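PDB 3FCY: xylan esterase 1 from Thermoanaerobacterium sp. 'JW/SL YS485', which probably removes acetyl groups from xylan and related acetylated substrates, as a calcium-binding carbohydrate esterase of family 7 with the alpha/beta-hydrolase fold. Local coordinates for residues F79-D84 with K101-G106; L85-V90 with A185-I190; K107-I112 with A133-V138; V197-V202 with E221-K226. All coordinates share one frame; numbering follows the deposited sequence.

Interaction 1 of 4, residues F79-D84 with K101-G106; sequences FAECYD and KPKTEG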
loop_
_atom_site.group_PDB
_atom_site.type_symbol
_atom_site.label_atom_id
_atom_site.label_comp_id
_atom_site.label_asym_id
_atom_site.label_seq_id
_atom_site.Cartn_x
_atom_site.Cartn_y
_atom_site.Cartn_z
ATOM N N PHE A 79 46.320 -12.528 -2.121
ATOM C CA PHE A 79 46.871 -11.576 -1.160
ATOM C C PHE A 79 46.399 -11.722 0.283
ATOM O O PHE A 79 46.726 -10.891 1.134
ATOM C CB PHE A 79 46.592 -10.157 -1.645
ATOM C CG PHE A 79 45.140 -9.879 -1.881
ATOM C CD1 PHE A 79 44.336 -9.396 -0.857
ATOM C CD2 PHE A 79 44.570 -10.124 -3.121
ATOM C CE1 PHE A 79 42.983 -9.159 -1.069
ATOM C CE2 PHE A 79 43.218 -9.891 -3.345
ATOM C CZ PHE A 79 42.423 -9.408 -2.318
ATOM N N ALA A 80 45.639 -12.775 0.563
ATOM C CA ALA A 80 45.153 -13.002 1.918
ATOM C C ALA A 80 44.662 -14.432 2.093
ATOM O O ALA A 80 44.442 -15.149 1.118
ATOM C CB ALA A 80 44.026 -12.022 2.246
ATOM N N GLU A 81 44.502 -14.835 3.349
ATOM C CA GLU A 81 44.010 -16.164 3.677
ATOM C C GLU A 81 42.571 -16.029 4.164
ATOM O O GLU A 81 42.293 -15.275 5.098
ATOM C CB GLU A 81 44.869 -16.801 4.775
ATOM C CG GLU A 81 46.261 -17.229 4.323
ATOM C CD GLU A 81 46.219 -18.155 3.122
ATOM O OE1 GLU A 81 45.436 -19.130 3.144
ATOM O OE2 GLU A 81 46.968 -17.912 2.155
ATOM N N CYS A 82 41.661 -16.751 3.521
ATOM C CA CYS A 82 40.249 -16.708 3.891
ATOM C C CYS A 82 39.868 -17.992 4.611
ATOM O O CYS A 82 39.924 -19.078 4.033
ATOM C CB CYS A 82 39.381 -16.526 2.648
ATOM S SG CYS A 82 39.641 -14.945 1.813
ATOM N N TYR A 83 39.482 -17.854 5.874
ATOM C CA TYR A 83 39.110 -19.000 6.697
ATOM C C TYR A 83 37.722 -18.890 7.308
ATOM O O TYR A 83 37.244 -17.795 7.631
ATOM C CB TYR A 83 40.085 -19.158 7.869
ATOM C CG TYR A 83 41.534 -19.361 7.504
ATOM C CD1 TYR A 83 41.963 -20.540 6.893
ATOM C CD2 TYR A 83 42.487 -18.388 7.804
ATOM C CE1 TYR A 83 43.309 -20.746 6.594
ATOM C CE2 TYR A 83 43.831 -18.583 7.512
ATOM C CZ TYR A 83 44.235 -19.762 6.907
ATOM O OH TYR A 83 45.566 -19.955 6.612
ATOM N N ASP A 84 37.088 -20.046 7.473
ATOM C CA ASP A 84 35.802 -20.126 8.136
ATOM C C ASP A 84 36.238 -20.475 9.553
ATOM O O ASP A 84 36.860 -21.516 9.784
ATOM C CB ASP A 84 34.948 -21.244 7.537
ATOM C CG ASP A 84 34.258 -20.819 6.262
ATOM O OD1 ASP A 84 34.357 -21.543 5.254
ATOM O OD2 ASP A 84 33.609 -19.752 6.272
ATOM N N LYS A 101 42.728 -12.972 6.708
ATOM C CA LYS A 101 44.023 -12.542 7.207
ATOM C C LYS A 101 44.918 -12.116 6.050
ATOM O O LYS A 101 45.177 -12.897 5.134
ATOM C CB LYS A 101 44.670 -13.699 7.975
ATOM C CG LYS A 101 46.021 -13.402 8.576
ATOM C CD LYS A 101 46.608 -14.666 9.190
ATOM C CE LYS A 101 48.005 -14.417 9.736
ATOM N NZ LYS A 101 48.599 -15.668 10.289
ATOM N N PRO A 102 45.398 -10.862 6.074
ATOM C CA PRO A 102 46.266 -10.384 4.996
ATOM C C PRO A 102 47.620 -11.090 5.029
ATOM O O PRO A 102 48.127 -11.430 6.101
ATOM C CB PRO A 102 46.383 -8.889 5.289
ATOM C CG PRO A 102 46.324 -8.842 6.787
ATOM C CD PRO A 102 45.215 -9.825 7.107
ATOM N N LYS A 103 48.198 -11.320 3.854
ATOM C CA LYS A 103 49.500 -11.968 3.776
ATOM C C LYS A 103 50.597 -10.925 3.946
ATOM O O LYS A 103 51.316 -10.605 3.003
ATOM C CB LYS A 103 49.678 -12.682 2.433
ATOM C CG LYS A 103 48.949 -14.013 2.302
ATOM C CD LYS A 103 49.330 -14.667 0.980
ATOM C CE LYS A 103 48.694 -16.030 0.801
ATOM N NZ LYS A 103 49.108 -16.636 -0.501
ATOM N N THR A 104 50.707 -10.387 5.154
ATOM C CA THR A 104 51.718 -9.387 5.465
ATOM C C THR A 104 52.433 -9.831 6.733
ATOM O O THR A 104 51.909 -10.647 7.489
ATOM C CB THR A 104 51.087 -8.001 5.710
ATOM O OG1 THR A 104 50.200 -8.066 6.836
ATOM C CG2 THR A 104 50.311 -7.550 4.486
ATOM N N GLU A 105 53.626 -9.300 6.964
ATOM C CA GLU A 105 54.393 -9.661 8.151
ATOM C C GLU A 105 54.014 -8.752 9.318
ATOM O O GLU A 105 53.533 -7.640 9.112
ATOM C CB GLU A 105 55.895 -9.527 7.864
ATOM C CG GLU A 105 56.352 -10.215 6.580
ATOM C CD GLU A 105 56.216 -11.727 6.636
ATOM O OE1 GLU A 105 56.334 -12.379 5.572
ATOM O OE2 GLU A 105 55.998 -12.266 7.742
ATOM N N GLY A 106 54.222 -9.237 10.539
ATOM C CA GLY A 106 53.931 -8.442 11.722
ATOM C C GLY A 106 52.480 -8.313 12.146
ATOM O O GLY A 106 51.564 -8.701 11.420
#

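Interaction 2 of 4, residues L85-V90 with A185-I190; sequences LYFTGV and AQLAGI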
loop_
_atom_site.group_PDB
_atom_site.type_symbol
_atom_site.label_atom_id
_atom_site.label_comp_id
_atom_site.label_asym_id
_atom_site.label_seq_id
_atom_site.Cartn_x
_atom_site.Cartn_y
_atom_site.Cartn_z
ATOM N N LEU A 85 35.953 -19.581 10.493
ATOM C CA LEU A 85 36.343 -19.786 11.875
ATOM C C LEU A 85 35.160 -20.239 12.728
ATOM O O LEU A 85 34.065 -19.683 12.631
ATOM C CB LEU A 85 36.939 -18.488 12.435
ATOM C CG LEU A 85 37.462 -18.463 13.876
ATOM C CD1 LEU A 85 38.371 -17.247 14.062
ATOM C CD2 LEU A 85 36.308 -18.424 14.859
ATOM N N TYR A 86 35.389 -21.257 13.551
ATOM C CA TYR A 86 34.350 -21.774 14.433
ATOM C C TYR A 86 34.856 -21.841 15.859
ATOM O O TYR A 86 35.992 -22.241 16.104
ATOM C CB TYR A 86 33.915 -23.179 14.018
ATOM C CG TYR A 86 33.450 -23.290 12.592
ATOM C CD1 TYR A 86 34.369 -23.441 11.555
ATOM C CD2 TYR A 86 32.092 -23.243 12.274
ATOM C CE1 TYR A 86 33.953 -23.544 10.235
ATOM C CE2 TYR A 86 31.663 -23.344 10.954
ATOM C CZ TYR A 86 32.601 -23.495 9.941
ATOM O OH TYR A 86 32.197 -23.594 8.635
ATOM N N PHE A 87 34.014 -21.436 16.799
ATOM C CA PHE A 87 34.376 -21.502 18.205
ATOM C C PHE A 87 33.130 -21.823 19.011
ATOM O O PHE A 87 32.010 -21.570 18.569
ATOM C CB PHE A 87 35.006 -20.190 18.688
ATOM C CG PHE A 87 34.053 -19.027 18.742
ATOM C CD1 PHE A 87 33.788 -18.268 17.606
ATOM C CD2 PHE A 87 33.450 -18.668 19.944
ATOM C CE1 PHE A 87 32.938 -17.163 17.670
ATOM C CE2 PHE A 87 32.598 -17.566 20.016
ATOM C CZ PHE A 87 32.343 -16.812 18.878
ATOM N N THR A 88 33.320 -22.403 20.187
ATOM C CA THR A 88 32.190 -22.749 21.033
ATOM C C THR A 88 31.887 -21.615 22.005
ATOM O O THR A 88 32.773 -21.141 22.713
ATOM C CB THR A 88 32.471 -24.049 21.818
ATOM O OG1 THR A 88 32.703 -25.119 20.891
ATOM C CG2 THR A 88 31.295 -24.403 22.711
ATOM N N GLY A 89 30.631 -21.177 22.015
ATOM C CA GLY A 89 30.219 -20.107 22.908
ATOM C C GLY A 89 29.498 -20.694 24.107
ATOM O O GLY A 89 29.546 -21.904 24.322
ATOM N N VAL A 90 28.828 -19.854 24.887
ATOM C CA VAL A 90 28.113 -20.345 26.056
ATOM C C VAL A 90 27.019 -21.321 25.632
ATOM O O VAL A 90 26.499 -21.242 24.520
ATOM C CB VAL A 90 27.483 -19.185 26.876
ATOM C CG1 VAL A 90 28.587 -18.311 27.472
ATOM C CG2 VAL A 90 26.554 -18.350 25.996
ATOM N N ALA A 185 31.634 -10.682 22.638
ATOM C CA ALA A 185 32.704 -10.413 23.598
ATOM C C ALA A 185 33.773 -11.496 23.520
ATOM O O ALA A 185 34.970 -11.207 23.522
ATOM C CB ALA A 185 32.136 -10.341 25.014
ATOM N N GLN A 186 33.326 -12.745 23.450
ATOM C CA GLN A 186 34.226 -13.882 23.368
ATOM C C GLN A 186 35.024 -13.823 22.075
ATOM O O GLN A 186 36.228 -14.074 22.068
ATOM C CB GLN A 186 33.429 -15.191 23.434
ATOM C CG GLN A 186 34.278 -16.458 23.350
ATOM C CD GLN A 186 33.458 -17.725 23.562
ATOM O OE1 GLN A 186 32.226 -17.699 23.511
ATOM N NE2 GLN A 186 34.141 -18.842 23.788
ATOM N N LEU A 187 34.350 -13.484 20.980
ATOM C CA LEU A 187 35.013 -13.393 19.688
ATOM C C LEU A 187 36.058 -12.281 19.692
ATOM O O LEU A 187 37.116 -12.421 19.084
ATOM C CB LEU A 187 33.991 -13.146 18.570
ATOM C CG LEU A 187 34.570 -12.996 17.156
ATOM C CD1 LEU A 187 35.363 -14.243 16.787
ATOM C CD2 LEU A 187 33.445 -12.769 16.152
ATOM N N ALA A 188 35.761 -11.177 20.372
ATOM C CA ALA A 188 36.702 -10.061 20.437
ATOM C C ALA A 188 37.993 -10.514 21.133
ATOM O O ALA A 188 39.094 -10.135 20.728
ATOM C CB ALA A 188 36.082 -8.880 21.191
ATOM N N GLY A 189 37.844 -11.330 22.173
ATOM C CA GLY A 189 38.997 -11.832 22.901
ATOM C C GLY A 189 39.792 -12.807 22.057
ATOM O O GLY A 189 41.025 -12.820 22.097
ATOM N N ILE A 190 39.084 -13.628 21.287
ATOM C CA ILE A 190 39.737 -14.599 20.422
ATOM C C ILE A 190 40.533 -13.852 19.357
ATOM O O ILE A 190 41.668 -14.208 19.048
ATOM C CB ILE A 190 38.696 -15.524 19.738
ATOM C CG1 ILE A 190 38.091 -16.478 20.775
ATOM C CG2 ILE A 190 39.340 -16.300 18.599
ATOM C CD1 ILE A 190 36.974 -17.365 20.228
HETATM O O HOH W 1 29.589 -16.863 24.277
#

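Interaction 3 of 4, residues K107-I112 with A133-V138; sequences KHPALI and AGFTVV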
loop_
_atom_site.group_PDB
_atom_site.type_symbol
_atom_site.label_atom_id
_atom_site.label_comp_id
_atom_site.label_asym_id
_atom_site.label_seq_id
_atom_site.Cartn_x
_atom_site.Cartn_y
_atom_site.Cartn_z
ATOM N N LYS A 107 52.281 -7.760 13.341
ATOM C CA LYS A 107 50.950 -7.557 13.896
ATOM C C LYS A 107 50.340 -6.283 13.318
ATOM O O LYS A 107 51.060 -5.384 12.877
ATOM C CB LYS A 107 51.025 -7.462 15.426
ATOM C CG LYS A 107 51.563 -8.725 16.100
ATOM C CD LYS A 107 51.861 -8.494 17.579
ATOM C CE LYS A 107 50.634 -8.682 18.451
ATOM N NZ LYS A 107 50.289 -10.127 18.625
ATOM N N HIS A 108 49.013 -6.209 13.327
ATOM C CA HIS A 108 48.308 -5.054 12.780
ATOM C C HIS A 108 46.887 -4.978 13.333
ATOM O O HIS A 108 46.477 -5.833 14.117
ATOM C CB HIS A 108 48.282 -5.160 11.255
ATOM C CG HIS A 108 47.867 -6.509 10.755
ATOM N ND1 HIS A 108 46.602 -7.020 10.957
ATOM C CD2 HIS A 108 48.559 -7.466 10.092
ATOM C CE1 HIS A 108 46.534 -8.234 10.440
ATOM N NE2 HIS A 108 47.707 -8.529 9.909
ATOM N N PRO A 109 46.120 -3.943 12.942
ATOM C CA PRO A 109 44.746 -3.811 13.437
ATOM C C PRO A 109 43.811 -4.885 12.901
ATOM O O PRO A 109 44.125 -5.586 11.934
ATOM C CB PRO A 109 44.332 -2.414 12.962
ATOM C CG PRO A 109 45.640 -1.681 12.853
ATOM C CD PRO A 109 46.527 -2.723 12.225
ATOM N N ALA A 110 42.654 -5.004 13.541
ATOM C CA ALA A 110 41.646 -5.966 13.127
ATOM C C ALA A 110 40.277 -5.313 13.261
ATOM O O ALA A 110 40.063 -4.446 14.116
ATOM C CB ALA A 110 41.720 -7.223 13.995
ATOM N N LEU A 111 39.359 -5.718 12.394
ATOM C CA LEU A 111 38.003 -5.198 12.421
ATOM C C LEU A 111 37.044 -6.374 12.539
ATOM O O LEU A 111 37.201 -7.377 11.843
ATOM C CB LEU A 111 37.695 -4.419 11.137
ATOM C CG LEU A 111 36.218 -4.034 10.915
ATOM C CD1 LEU A 111 35.787 -2.981 11.928
ATOM C CD2 LEU A 111 36.038 -3.494 9.502
ATOM N N ILE A 112 36.063 -6.255 13.429
ATOM C CA ILE A 112 35.064 -7.302 13.598
ATOM C C ILE A 112 33.704 -6.726 13.199
ATOM O O ILE A 112 33.206 -5.791 13.828
ATOM C CB ILE A 112 34.976 -7.794 15.060
ATOM C CG1 ILE A 112 36.354 -8.254 15.549
ATOM C CG2 ILE A 112 33.992 -8.960 15.149
ATOM C CD1 ILE A 112 36.383 -8.633 17.032
ATOM N N ALA A 133 43.695 -2.321 3.551
ATOM C CA ALA A 133 44.329 -1.422 4.504
ATOM C C ALA A 133 45.220 -2.184 5.477
ATOM O O ALA A 133 45.723 -1.610 6.441
ATOM C CB ALA A 133 43.269 -0.640 5.270
ATOM N N GLY A 134 45.405 -3.478 5.226
ATOM C CA GLY A 134 46.256 -4.285 6.086
ATOM C C GLY A 134 45.594 -4.842 7.334
ATOM O O GLY A 134 46.272 -5.382 8.208
ATOM N N PHE A 135 44.273 -4.712 7.423
ATOM C CA PHE A 135 43.525 -5.215 8.574
ATOM C C PHE A 135 43.196 -6.693 8.444
ATOM O O PHE A 135 43.101 -7.224 7.338
ATOM C CB PHE A 135 42.163 -4.524 8.707
ATOM C CG PHE A 135 42.181 -3.211 9.430
ATOM C CD1 PHE A 135 41.205 -2.939 10.388
ATOM C CD2 PHE A 135 43.095 -2.215 9.102
ATOM C CE1 PHE A 135 41.131 -1.688 11.007
ATOM C CE2 PHE A 135 43.034 -0.957 9.714
ATOM C CZ PHE A 135 42.046 -0.695 10.668
ATOM N N THR A 136 43.025 -7.346 9.591
ATOM C CA THR A 136 42.557 -8.719 9.618
ATOM C C THR A 136 41.071 -8.392 9.759
ATOM O O THR A 136 40.713 -7.480 10.512
ATOM C CB THR A 136 43.030 -9.488 10.873
ATOM O OG1 THR A 136 44.261 -10.153 10.584
ATOM C CG2 THR A 136 41.992 -10.534 11.296
ATOM N N VAL A 137 40.209 -9.084 9.021
ATOM C CA VAL A 137 38.777 -8.806 9.108
ATOM C C VAL A 137 37.987 -10.050 9.498
ATOM O O VAL A 137 38.167 -11.122 8.916
ATOM C CB VAL A 137 38.217 -8.260 7.765
ATOM C CG1 VAL A 137 36.710 -7.999 7.884
ATOM C CG2 VAL A 137 38.944 -6.974 7.385
ATOM N N VAL A 138 37.115 -9.888 10.489
ATOM C CA VAL A 138 36.282 -10.979 10.981
ATOM C C VAL A 138 34.817 -10.543 10.942
ATOM O O VAL A 138 34.493 -9.418 11.311
ATOM C CB VAL A 138 36.659 -11.353 12.439
ATOM C CG1 VAL A 138 35.807 -12.521 12.921
ATOM C CG2 VAL A 138 38.140 -11.711 12.518
#

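Interaction 4 of 4, residues V197-V202 with E221-K226; sequences VDEDRV and EPRVRK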
loop_
_atom_site.group_PDB
_atom_site.type_symbol
_atom_site.label_atom_id
_atom_site.label_comp_id
_atom_site.label_asym_id
_atom_site.label_seq_id
_atom_site.Cartn_x
_atom_site.Cartn_y
_atom_site.Cartn_z
ATOM N N VAL A 197 47.368 -10.174 15.105
ATOM C CA VAL A 197 46.579 -9.063 15.620
ATOM C C VAL A 197 47.142 -8.361 16.856
ATOM O O VAL A 197 47.463 -9.006 17.859
ATOM C CB VAL A 197 45.143 -9.530 15.963
ATOM C CG1 VAL A 197 44.359 -8.385 16.576
ATOM C CG2 VAL A 197 44.444 -10.050 14.708
ATOM N N ASP A 198 47.253 -7.035 16.775
ATOM C CA ASP A 198 47.716 -6.230 17.902
ATOM C C ASP A 198 46.459 -6.057 18.746
ATOM O O ASP A 198 45.517 -5.377 18.331
ATOM C CB ASP A 198 48.214 -4.863 17.427
ATOM C CG ASP A 198 48.758 -4.010 18.561
ATOM O OD1 ASP A 198 48.157 -4.018 19.659
ATOM O OD2 ASP A 198 49.781 -3.320 18.352
ATOM N N GLU A 199 46.440 -6.666 19.926
ATOM C CA GLU A 199 45.271 -6.610 20.794
ATOM C C GLU A 199 44.790 -5.216 21.194
ATOM O O GLU A 199 43.669 -5.068 21.687
ATOM C CB GLU A 199 45.506 -7.446 22.053
ATOM C CG GLU A 199 46.321 -6.760 23.134
ATOM C CD GLU A 199 46.386 -7.592 24.403
ATOM O OE1 GLU A 199 47.084 -8.632 24.397
ATOM O OE2 GLU A 199 45.727 -7.213 25.399
ATOM N N ASP A 200 45.621 -4.198 20.985
ATOM C CA ASP A 200 45.234 -2.832 21.331
ATOM C C ASP A 200 44.739 -2.045 20.120
ATOM O O ASP A 200 44.460 -0.853 20.226
ATOM C CB ASP A 200 46.407 -2.064 21.957
ATOM C CG ASP A 200 46.799 -2.598 23.321
ATOM O OD1 ASP A 200 45.900 -2.993 24.096
ATOM O OD2 ASP A 200 48.014 -2.604 23.624
ATOM N N ARG A 201 44.637 -2.710 18.972
ATOM C CA ARG A 201 44.185 -2.052 17.749
ATOM C C ARG A 201 43.021 -2.818 17.103
ATOM O O ARG A 201 43.077 -3.182 15.926
ATOM C CB ARG A 201 45.360 -1.938 16.765
ATOM C CG ARG A 201 46.592 -1.201 17.326
ATOM C CD ARG A 201 47.760 -1.213 16.339
ATOM N NE ARG A 201 49.010 -0.729 16.937
ATOM C CZ ARG A 201 49.382 0.549 17.006
ATOM N NH1 ARG A 201 48.608 1.509 16.511
ATOM N NH2 ARG A 201 50.536 0.868 17.577
ATOM N N VAL A 202 41.971 -3.066 17.881
ATOM C CA VAL A 202 40.805 -3.794 17.383
ATOM C C VAL A 202 39.555 -2.919 17.371
ATOM O O VAL A 202 39.245 -2.247 18.351
ATOM C CB VAL A 202 40.511 -5.060 18.241
ATOM C CG1 VAL A 202 39.219 -5.727 17.769
ATOM C CG2 VAL A 202 41.666 -6.048 18.135
ATOM N N GLU A 221 33.697 -6.144 26.246
ATOM C CA GLU A 221 35.130 -6.347 26.049
ATOM C C GLU A 221 35.716 -4.947 25.885
ATOM O O GLU A 221 35.999 -4.504 24.770
ATOM C CB GLU A 221 35.424 -7.191 24.805
ATOM C CG GLU A 221 36.917 -7.286 24.475
ATOM C CD GLU A 221 37.766 -7.655 25.688
ATOM O OE1 GLU A 221 37.865 -8.855 26.017
ATOM O OE2 GLU A 221 38.326 -6.736 26.323
ATOM N N PRO A 222 35.896 -4.231 27.010
ATOM C CA PRO A 222 36.434 -2.866 27.088
ATOM C C PRO A 222 37.754 -2.635 26.352
ATOM O O PRO A 222 38.129 -1.488 26.094
ATOM C CB PRO A 222 36.570 -2.629 28.593
ATOM C CG PRO A 222 35.520 -3.516 29.182
ATOM C CD PRO A 222 35.670 -4.772 28.362
ATOM N N ARG A 223 38.459 -3.712 26.017
ATOM C CA ARG A 223 39.723 -3.578 25.306
ATOM C C ARG A 223 39.510 -3.102 23.872
ATOM O O ARG A 223 40.430 -2.562 23.251
ATOM C CB ARG A 223 40.500 -4.903 25.313
ATOM C CG ARG A 223 41.132 -5.254 26.663
ATOM C CD ARG A 223 41.985 -6.522 26.574
ATOM N NE ARG A 223 41.174 -7.710 26.322
ATOM C CZ ARG A 223 41.657 -8.884 25.921
ATOM N NH1 ARG A 223 42.958 -9.043 25.719
ATOM N NH2 ARG A 223 40.832 -9.905 25.717
ATOM N N VAL A 224 38.304 -3.302 23.341
ATOM C CA VAL A 224 37.999 -2.856 21.982
ATOM C C VAL A 224 38.296 -1.361 21.895
ATOM O O VAL A 224 37.788 -0.574 22.688
ATOM C CB VAL A 224 36.524 -3.124 21.626
ATOM C CG1 VAL A 224 36.155 -2.410 20.335
ATOM C CG2 VAL A 224 36.306 -4.623 21.481
ATOM N N ARG A 225 39.109 -0.988 20.912
ATOM C CA ARG A 225 39.558 0.393 20.726
ATOM C C ARG A 225 38.678 1.349 19.903
ATOM O O ARG A 225 38.607 2.545 20.214
ATOM C CB ARG A 225 40.973 0.366 20.132
ATOM C CG ARG A 225 41.723 1.678 20.225
ATOM C CD ARG A 225 42.018 2.043 21.672
ATOM N NE ARG A 225 42.769 3.291 21.757
ATOM C CZ ARG A 225 42.281 4.484 21.432
ATOM N NH1 ARG A 225 41.029 4.601 21.004
ATOM N NH2 ARG A 225 43.054 5.562 21.521
ATOM N N LYS A 226 38.035 0.838 18.852
ATOM C CA LYS A 226 37.172 1.658 17.992
ATOM C C LYS A 226 35.794 1.026 17.810
ATOM O O LYS A 226 35.666 -0.199 17.731
ATOM C CB LYS A 226 37.806 1.857 16.608
ATOM C CG LYS A 226 39.035 2.757 16.571
ATOM C CD LYS A 226 38.738 4.182 17.000
ATOM C CE LYS A 226 39.982 5.044 16.854
ATOM N NZ LYS A 226 39.824 6.423 17.381
HETATM O O HOH W 2 41.712 -3.195 20.880
HETATM O O HOH W 3 45.266 1.372 22.117
#

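Interaction 1 of 4, residues F79-D84 with K101-G106
Glu81 and Lys101 exchange two backbone hydrogen bonds, Glu81 N to Lys101 O at 2.7 Å and Lys101 N to Glu81 O at 2.8 Å, both nearly straight. They make an antiparallel hydrogen-bonded pair where strand 80-88 begins and strand 94-102 ends, at the open end of the beta hairpin that these strands form. The next pair, Ala80 with Pro102, is non-hydrogen-bonded, and so asks no N-H of the proline from this strand. Beyond it Lys103 N reaches Phe79 O at 3.1 Å, coming from above the carbonyl plane rather than within it, as the chain leaves the strand through an inverse gamma turn centred on Lys103. Ala80 CB lies 3.9 Å from Pro102 CA, and both side chains lean on Val131 of helix 128-131. The face with Glu81 and Lys101 is more polar. Lys103 turns its CG beside its own backbone N (chi1 -77°), which lays the extended chain over the start of the other strand, CG being 3.9 Å from Ala80 N. Its NZ makes a long salt bridge with Glu81 OE2, whose position is less certain, and a weak hydrogen bond with Ser78 O. Phe79 packs on Ala133 of the second subunit. Pairing here thus seems to rest mainly on the three backbone bonds, with the lysine-glutamate attraction probably a modest, solvent-weakened addition.

Interaction 2 of 4, residues L85-V90 with A185-I190
Phe87 on strand 80-88 packs against Gln186, Leu187 and Ile190 of helix 176-192, a helix-on-sheet contact of the alpha/beta-hydrolase fold in which the two short segments run at 121° with their axes 10.2 Å apart. The phenylalanine holds its CG between its backbone N and carbonyl carbon (chi1 69°), and the ring reaches the helix from there. Ile190 CD1 lies over one face of the Phe87 ring, 4.1 Å from the centroid, a CH-pi contact, and also touches Phe87 CB. Leu187 CD1 meets Phe87 CE1 obliquely at 3.9 Å.

From CB outward the Gln186 chain is fully extended, which carries CG past Phe87 CE2 and CD2 and the amide up to the end of the strand. There Gln186 CD lies 3.7 Å from Phe87 CE2, the amide plane turned 73° from the ring. Gln186 NE2 donates to Thr88 O at 2.9 Å, although the bond is bent. OE1 sits at the edge of the ring, close to Gly89 CA, and accepts from a water. A leucine in its place would probably leave Thr88 O without this donor and the water without its acceptor, freeing the chain after the strand to shift. Met61 of helix 50-62 and Val64 also touch the glutamine. The water that donates to Gln186 OE1 accepts from Val90 N at 3.1 Å.

Interaction 3 of 4, residues K107-I112 with A133-V138
Pro109 O receives Thr136 N at 3.1 Å, in the carbonyl plane and on a lone pair, opening the parallel pairing of strands 108-114 and 136-140. These strands belong to a beta-alpha-beta unit, with helix 128-131 between them, in the mixed sheet of the alpha/beta-hydrolase fold. Leu111 N then donates to Thr136 O and Val138 N to Leu111 O, each at 2.9 Å and almost in line with its acceptor's C=O. Pro109 O has a second donor, His108 ND1, at 3.0 Å; its bond lies close to the ring plane and helps to set the imidazole's rotation. With CG placed between the backbone N and the carbonyl carbon (chi1 47°), the ring turns back toward Gly134, whose O stands over one face without a hydrogen bond. CE1 points to Thr136 OG1, itself bonded to Glu196. Replacing His108 by a leucine would probably cost Pro109 O its second donor and leave no flat ring under Gly134 O with its edge to Thr136.

Gly134, at positive phi, is the C-prime residue of the Schellman motif ending helix 128-131. The following Phe135 packs on the face of the sheet that carries Leu111, its ring edge against Leu111 CB, and touches Leu344; the calcium ligand Tyr345 packs on Pro109. Pro109 CB sits over the centre of the Phe135 ring, 3.7 Å from its centroid and only 12° off the normal.

Interaction 4 of 4, residues V197-V202 with E221-K226
Glu199 and Arg223 meet across two type I beta turns, Asp198-Arg201 and Glu221-Val224, at the ends of the beta-alpha-beta crossover running from strand 202-207 through helix 209-220 to strand 226-230. Among the charged contacts, Glu199 OE2 meets the edge of the Arg223 guanidinium in a weak salt bridge to NH1, 3.3 Å long, with the two planes 76° apart. The same guanidinium grips Glu221 side-on, NE to OE2 at 3.0 Å and NH2 to OE1, and Arg223 N also donates to OE2. This three-residue network therefore restrains the arginine mainly from its own turn. Asp198 braces the other turn: OD1 accepts from Asp200 N in an Asx turn, and OD2 pairs with Arg201 NE. Lys226 NZ forms salt bridges with Asp289 and the calcium ligand Glu343.

Backbone bonds join the turns where the strands start. Val202 O takes Arg225 N at 2.9 Å, with a weak second bond from Lys226 N. The carbon contacts fall on carbonyl oxygens: Val224 CG1 touches Val202 O, and Arg225 CB rests on Asp200 O. One water ties three backbone atoms, donating to Glu199 O and Arg223 O at 2.8 Å each and accepting from Val202 N at 3.0 Å.

Overall arrangement
Interactions 1 to 3 reach the same mixed sheet, and interaction 4 lies at the starts of two of its parallel strands. The segments of interactions 1 and 2, centred about 19 Å apart, alternate along the chain and share strand 80-88. Interaction 3 is nested in the loop closed by interaction 2; interaction 4 follows. Pro102 of interaction 1 packs on His108 and Thr136, bringing those centres to about 9 Å. Helix 176-192 links the rest: Leu187 and Ala188 touch Ile112, and Ala188 also meets Glu221. Interactions 3 and 4, about 11 Å apart, are probably joined by hydrogen bonds between 108-110 and 198-201. The four contacts together join the antiparallel hairpin to the parallel strands of the hydrolase core.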